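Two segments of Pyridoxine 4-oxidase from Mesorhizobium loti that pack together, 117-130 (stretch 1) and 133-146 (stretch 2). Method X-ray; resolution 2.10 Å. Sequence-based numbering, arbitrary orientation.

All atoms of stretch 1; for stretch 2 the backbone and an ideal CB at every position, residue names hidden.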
# COMPACT_ATOMS: atom_id res chain seq x y z
N LEU A 117 -8.41 13.67 10.06
CA LEU A 117 -8.60 12.62 9.05
C LEU A 117 -9.91 11.87 9.29
O LEU A 117 -10.50 11.32 8.36
CB LEU A 117 -7.43 11.64 9.06
CG LEU A 117 -6.18 12.21 8.37
CD1 LEU A 117 -5.03 11.23 8.44
CD2 LEU A 117 -6.48 12.56 6.92
N LEU A 118 -10.38 11.85 10.54
CA LEU A 118 -11.59 11.11 10.91
C LEU A 118 -12.79 11.40 9.97
O LEU A 118 -13.36 10.46 9.40
CB LEU A 118 -11.92 11.33 12.39
CG LEU A 118 -12.30 10.15 13.28
CD1 LEU A 118 -11.65 8.85 12.85
CD2 LEU A 118 -11.91 10.48 14.71
N PRO A 119 -13.14 12.69 9.76
CA PRO A 119 -14.23 12.95 8.80
C PRO A 119 -13.87 12.55 7.37
O PRO A 119 -14.78 12.34 6.56
CB PRO A 119 -14.40 14.47 8.86
CG PRO A 119 -13.75 14.91 10.11
CD PRO A 119 -12.64 13.94 10.36
N VAL A 120 -12.58 12.48 7.05
CA VAL A 120 -12.16 12.08 5.70
C VAL A 120 -12.37 10.58 5.49
O VAL A 120 -12.98 10.18 4.49
CB VAL A 120 -10.69 12.50 5.41
CG1 VAL A 120 -10.17 11.84 4.12
CG2 VAL A 120 -10.56 14.03 5.32
N PHE A 121 -11.87 9.77 6.42
CA PHE A 121 -12.13 8.33 6.38
C PHE A 121 -13.64 8.07 6.31
O PHE A 121 -14.12 7.33 5.46
CB PHE A 121 -11.53 7.64 7.62
CG PHE A 121 -10.05 7.42 7.54
CD1 PHE A 121 -9.21 7.87 8.55
CD2 PHE A 121 -9.49 6.74 6.46
CE1 PHE A 121 -7.85 7.67 8.49
CE2 PHE A 121 -8.11 6.53 6.39
CZ PHE A 121 -7.30 7.00 7.42
N GLN A 122 -14.39 8.71 7.20
CA GLN A 122 -15.84 8.58 7.21
C GLN A 122 -16.51 8.92 5.88
O GLN A 122 -17.47 8.25 5.49
CB GLN A 122 -16.44 9.42 8.35
CG GLN A 122 -16.00 8.96 9.75
CD GLN A 122 -16.33 9.98 10.82
OE1 GLN A 122 -16.89 11.03 10.53
NE2 GLN A 122 -15.96 9.69 12.06
N ALA A 123 -16.04 9.96 5.19
CA ALA A 123 -16.59 10.30 3.87
C ALA A 123 -16.31 9.19 2.85
O ALA A 123 -17.08 9.00 1.89
CB ALA A 123 -16.03 11.62 3.37
N ILE A 124 -15.22 8.46 3.05
CA ILE A 124 -14.83 7.42 2.12
C ILE A 124 -15.63 6.13 2.35
O ILE A 124 -16.02 5.44 1.40
CB ILE A 124 -13.33 7.14 2.23
CG1 ILE A 124 -12.54 8.21 1.46
CG2 ILE A 124 -12.99 5.74 1.72
CD1 ILE A 124 -11.09 8.34 1.89
N GLU A 125 -15.89 5.83 3.62
CA GLU A 125 -16.40 4.53 4.03
C GLU A 125 -17.91 4.34 3.94
O GLU A 125 -18.68 5.24 4.31
CB GLU A 125 -15.95 4.26 5.46
CG GLU A 125 -14.46 4.11 5.55
CD GLU A 125 -13.92 4.34 6.93
OE1 GLU A 125 -14.73 4.61 7.85
OE2 GLU A 125 -12.69 4.27 7.08
N ASP A 126 -18.34 3.17 3.46
CA ASP A 126 -19.70 2.69 3.74
C ASP A 126 -19.55 1.48 4.65
O ASP A 126 -19.33 0.36 4.17
CB ASP A 126 -20.47 2.31 2.48
CG ASP A 126 -21.92 1.84 2.79
OD1 ASP A 126 -22.52 2.32 3.79
OD2 ASP A 126 -22.46 1.01 2.03
N HIS A 127 -19.66 1.73 5.96
CA HIS A 127 -19.29 0.77 6.99
C HIS A 127 -20.53 0.31 7.78
O HIS A 127 -21.43 1.10 8.03
CB HIS A 127 -18.30 1.45 7.95
CG HIS A 127 -17.48 0.49 8.76
ND1 HIS A 127 -17.97 -0.15 9.88
CD2 HIS A 127 -16.20 0.09 8.63
CE1 HIS A 127 -17.03 -0.92 10.39
NE2 HIS A 127 -15.94 -0.79 9.66
N PRO A 128 -20.57 -0.98 8.18
CA PRO A 128 -21.74 -1.45 8.92
C PRO A 128 -21.87 -0.79 10.30
O PRO A 128 -22.97 -0.77 10.84
CB PRO A 128 -21.50 -2.96 9.05
CG PRO A 128 -20.03 -3.13 8.90
CD PRO A 128 -19.60 -2.06 7.93
N LEU A 129 -20.78 -0.24 10.84
CA LEU A 129 -20.82 0.50 12.10
C LEU A 129 -21.03 2.00 11.88
O LEU A 129 -21.00 2.79 12.82
CB LEU A 129 -19.52 0.28 12.89
CG LEU A 129 -19.35 -0.84 13.90
CD1 LEU A 129 -20.23 -2.03 13.59
CD2 LEU A 129 -17.88 -1.26 13.95
N GLY A 130 -21.23 2.40 10.62
CA GLY A 130 -21.48 3.80 10.30
C GLY A 130 -22.59 4.39 11.15
O GLY A 130 -23.66 3.79 11.30
N UNK A 133 -20.22 7.58 14.98
CA UNK A 133 -19.36 8.74 15.11
C UNK A 133 -17.89 8.46 14.81
O UNK A 133 -17.06 9.37 14.82
CB UNK A 133 -19.49 9.31 16.53
N UNK A 134 -17.57 7.19 14.52
CA UNK A 134 -16.18 6.80 14.23
C UNK A 134 -16.02 6.26 12.81
O UNK A 134 -15.14 6.69 12.06
CB UNK A 134 -15.71 5.75 15.23
N UNK A 135 -16.87 5.30 12.45
CA UNK A 135 -16.80 4.72 11.12
C UNK A 135 -17.77 5.44 10.18
O UNK A 135 -18.74 6.07 10.64
CB UNK A 135 -17.11 3.22 11.17
N UNK A 136 -17.51 5.36 8.88
CA UNK A 136 -18.31 6.11 7.91
C UNK A 136 -19.58 5.39 7.48
O UNK A 136 -19.65 4.17 7.46
CB UNK A 136 -17.46 6.41 6.67
N UNK A 137 -20.59 6.18 7.15
CA UNK A 137 -21.83 5.62 6.65
C UNK A 137 -22.15 6.28 5.31
O UNK A 137 -22.08 7.50 5.19
CB UNK A 137 -22.97 5.82 7.65
N UNK A 138 -22.48 5.46 4.30
CA UNK A 138 -22.96 5.98 3.03
C UNK A 138 -21.89 6.47 2.08
O UNK A 138 -22.19 7.20 1.14
CB UNK A 138 -23.94 7.13 3.30
N UNK A 139 -20.64 6.08 2.33
CA UNK A 139 -19.55 6.48 1.45
C UNK A 139 -19.43 5.52 0.28
O UNK A 139 -20.07 4.47 0.26
CB UNK A 139 -18.23 6.54 2.22
N UNK A 140 -18.58 5.87 -0.69
CA UNK A 140 -18.52 5.08 -1.93
C UNK A 140 -17.83 3.71 -1.79
O UNK A 140 -18.09 2.82 -2.62
CB UNK A 140 -17.79 5.89 -3.00
N UNK A 141 -16.99 3.53 -0.77
CA UNK A 141 -16.20 2.31 -0.59
C UNK A 141 -16.83 1.42 0.48
O UNK A 141 -16.77 1.76 1.66
CB UNK A 141 -14.76 2.65 -0.21
N UNK A 142 -17.41 0.28 0.06
CA UNK A 142 -17.96 -0.67 1.04
C UNK A 142 -16.85 -1.22 1.94
O UNK A 142 -15.79 -1.62 1.45
CB UNK A 142 -18.68 -1.82 0.33
N UNK A 143 -17.10 -1.24 3.24
CA UNK A 143 -16.22 -1.93 4.18
C UNK A 143 -17.01 -3.10 4.76
O UNK A 143 -18.07 -2.91 5.36
CB UNK A 143 -15.72 -0.99 5.28
N UNK A 144 -16.49 -4.31 4.60
CA UNK A 144 -17.18 -5.50 5.09
C UNK A 144 -16.50 -6.04 6.34
O UNK A 144 -15.27 -6.11 6.40
CB UNK A 144 -17.23 -6.58 4.01
N UNK A 145 -17.31 -6.39 7.34
CA UNK A 145 -16.81 -7.02 8.57
C UNK A 145 -17.18 -8.49 8.53
O UNK A 145 -18.33 -8.85 8.80
CB UNK A 145 -17.38 -6.35 9.82
N UNK A 146 -16.22 -9.36 8.17
CA UNK A 146 -16.57 -10.78 8.03
C UNK A 146 -16.86 -11.41 9.39
O UNK A 146 -16.22 -11.05 10.38
CB UNK A 146 -15.44 -11.54 7.33

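Position 133 has a phi of 80°, which by itself favours glycine, and its CB would point away from stretch 1; the residue is Gly133. At 134 the CB again points away, so many side chains would fit, and stretch 1 engages the backbone: Gln122 NE2 donates a hydrogen bond to the carbonyl O of 134 at 3.1 Å. The residue is Ile134.

Position 135 points toward stretch 1, its ideal CB 3.7 Å from His127 CG. A flat ring could lie on the imidazole, and an aliphatic chain could also cover it. The residue is His135, whose ring stacks face-to-face on that of His127, centroids 4.2 Å apart and planes at 22°.

At 136 an ideal CB would lie 2.2 Å from Gln122 O and 2.9 Å from Glu125 CB, both clashes, so only glycine suits. Gly136 N donates to Glu125 OE1 (3.1 Å), and Gly136 O accepts from His127 N (2.9 Å).

Position 137 points away overall, leaving room for a long or polar chain. Lys137 runs outward; a water donates to both Lys137 O and Gln122 O.

Position 138, with a phi of 81°, favours glycine, and Gly138 N donates to Asp126 OD1 (3.2 Å). At 139 an ideal CB would lie 2.5 Å from Glu125 O and would also clash with the carbonyl oxygens of Ala123 and Ile124. Glycine is again required, and Gly139 N donates to Glu125 O (2.9 Å).

Position 140 points away, and with a phi of -73° several residues suit, proline among them. Pro140 N is 3.3 Å from Ile124 O but has no hydrogen to donate.

Positions 141 and 142 pair in parallel with Glu125 and Asp126. The CB of 141 shares a face with Glu125, near Ile124, so an apolar residue suits: Leu141, its CB 4.0 Å from Ile124 CG2. Its N donates to Ile124 O (3.0 Å) and its O accepts from Asp126 N (2.8 Å). At 142, on the face of Asp126, a phi of -64° admits proline, and Pro142 is found.

Position 143 points at His127 CD2, a place for an apolar chain. Ile143 CG2 approaches that CD2 at 3.5 Å, and Ile143 N donates to Asp126 O (2.9 Å).

Position 145 faces Pro128 and Leu129, inviting an aliphatic group; Leu145 CD1 reaches Pro128 CG at 3.6 Å and Leu129 CD1 at 4.0 Å. At 144, pointing away, and 146, out of reach, stand His144 and Pro146.

Stretch 2 133-146: GIHGKGGPLPIHLP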
# COMPACT_ATOMS: atom_id res chain seq x y z
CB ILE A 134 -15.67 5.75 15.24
CG1 ILE A 134 -15.67 6.34 16.65
CG2 ILE A 134 -14.26 5.31 14.87
CD1 ILE A 134 -15.51 5.32 17.77
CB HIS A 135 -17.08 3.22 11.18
CG HIS A 135 -16.14 2.46 12.06
ND1 HIS A 135 -16.40 2.22 13.40
CD2 HIS A 135 -14.93 1.90 11.81
CE1 HIS A 135 -15.39 1.54 13.92
NE2 HIS A 135 -14.49 1.33 12.98
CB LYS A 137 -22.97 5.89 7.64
CG LYS A 137 -24.37 5.64 7.07
CD LYS A 137 -25.47 5.99 8.09
CE LYS A 137 -26.87 5.90 7.47
NZ LYS A 137 -27.17 4.53 6.96
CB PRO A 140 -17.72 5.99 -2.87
CG PRO A 140 -16.91 6.87 -1.98
CD PRO A 140 -17.74 7.08 -0.74
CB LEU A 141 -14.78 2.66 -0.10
CG LEU A 141 -13.53 1.93 -0.62
CD1 LEU A 141 -12.43 1.84 0.45
CD2 LEU A 141 -13.83 0.58 -1.23
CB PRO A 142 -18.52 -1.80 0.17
CG PRO A 142 -18.76 -1.17 -1.16
CD PRO A 142 -17.67 -0.15 -1.32
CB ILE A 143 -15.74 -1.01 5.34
CG1 ILE A 143 -15.37 0.40 4.84
CG2 ILE A 143 -14.60 -1.69 6.12
CD1 ILE A 143 -14.38 0.42 3.66
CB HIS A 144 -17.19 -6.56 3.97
CG HIS A 144 -17.73 -7.90 4.37
ND1 HIS A 144 -18.87 -8.06 5.13
CD2 HIS A 144 -17.29 -9.15 4.09
CE1 HIS A 144 -19.11 -9.35 5.31
NE2 HIS A 144 -18.16 -10.03 4.68
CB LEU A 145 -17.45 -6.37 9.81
CG LEU A 145 -17.16 -4.90 10.14
CD1 LEU A 145 -17.85 -4.45 11.42
CD2 LEU A 145 -15.67 -4.65 10.24
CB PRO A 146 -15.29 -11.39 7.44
CG PRO A 146 -14.54 -10.22 6.83
CD PRO A 146 -14.83 -9.09 7.79
O HOH W 1 -19.76 8.92 4.44
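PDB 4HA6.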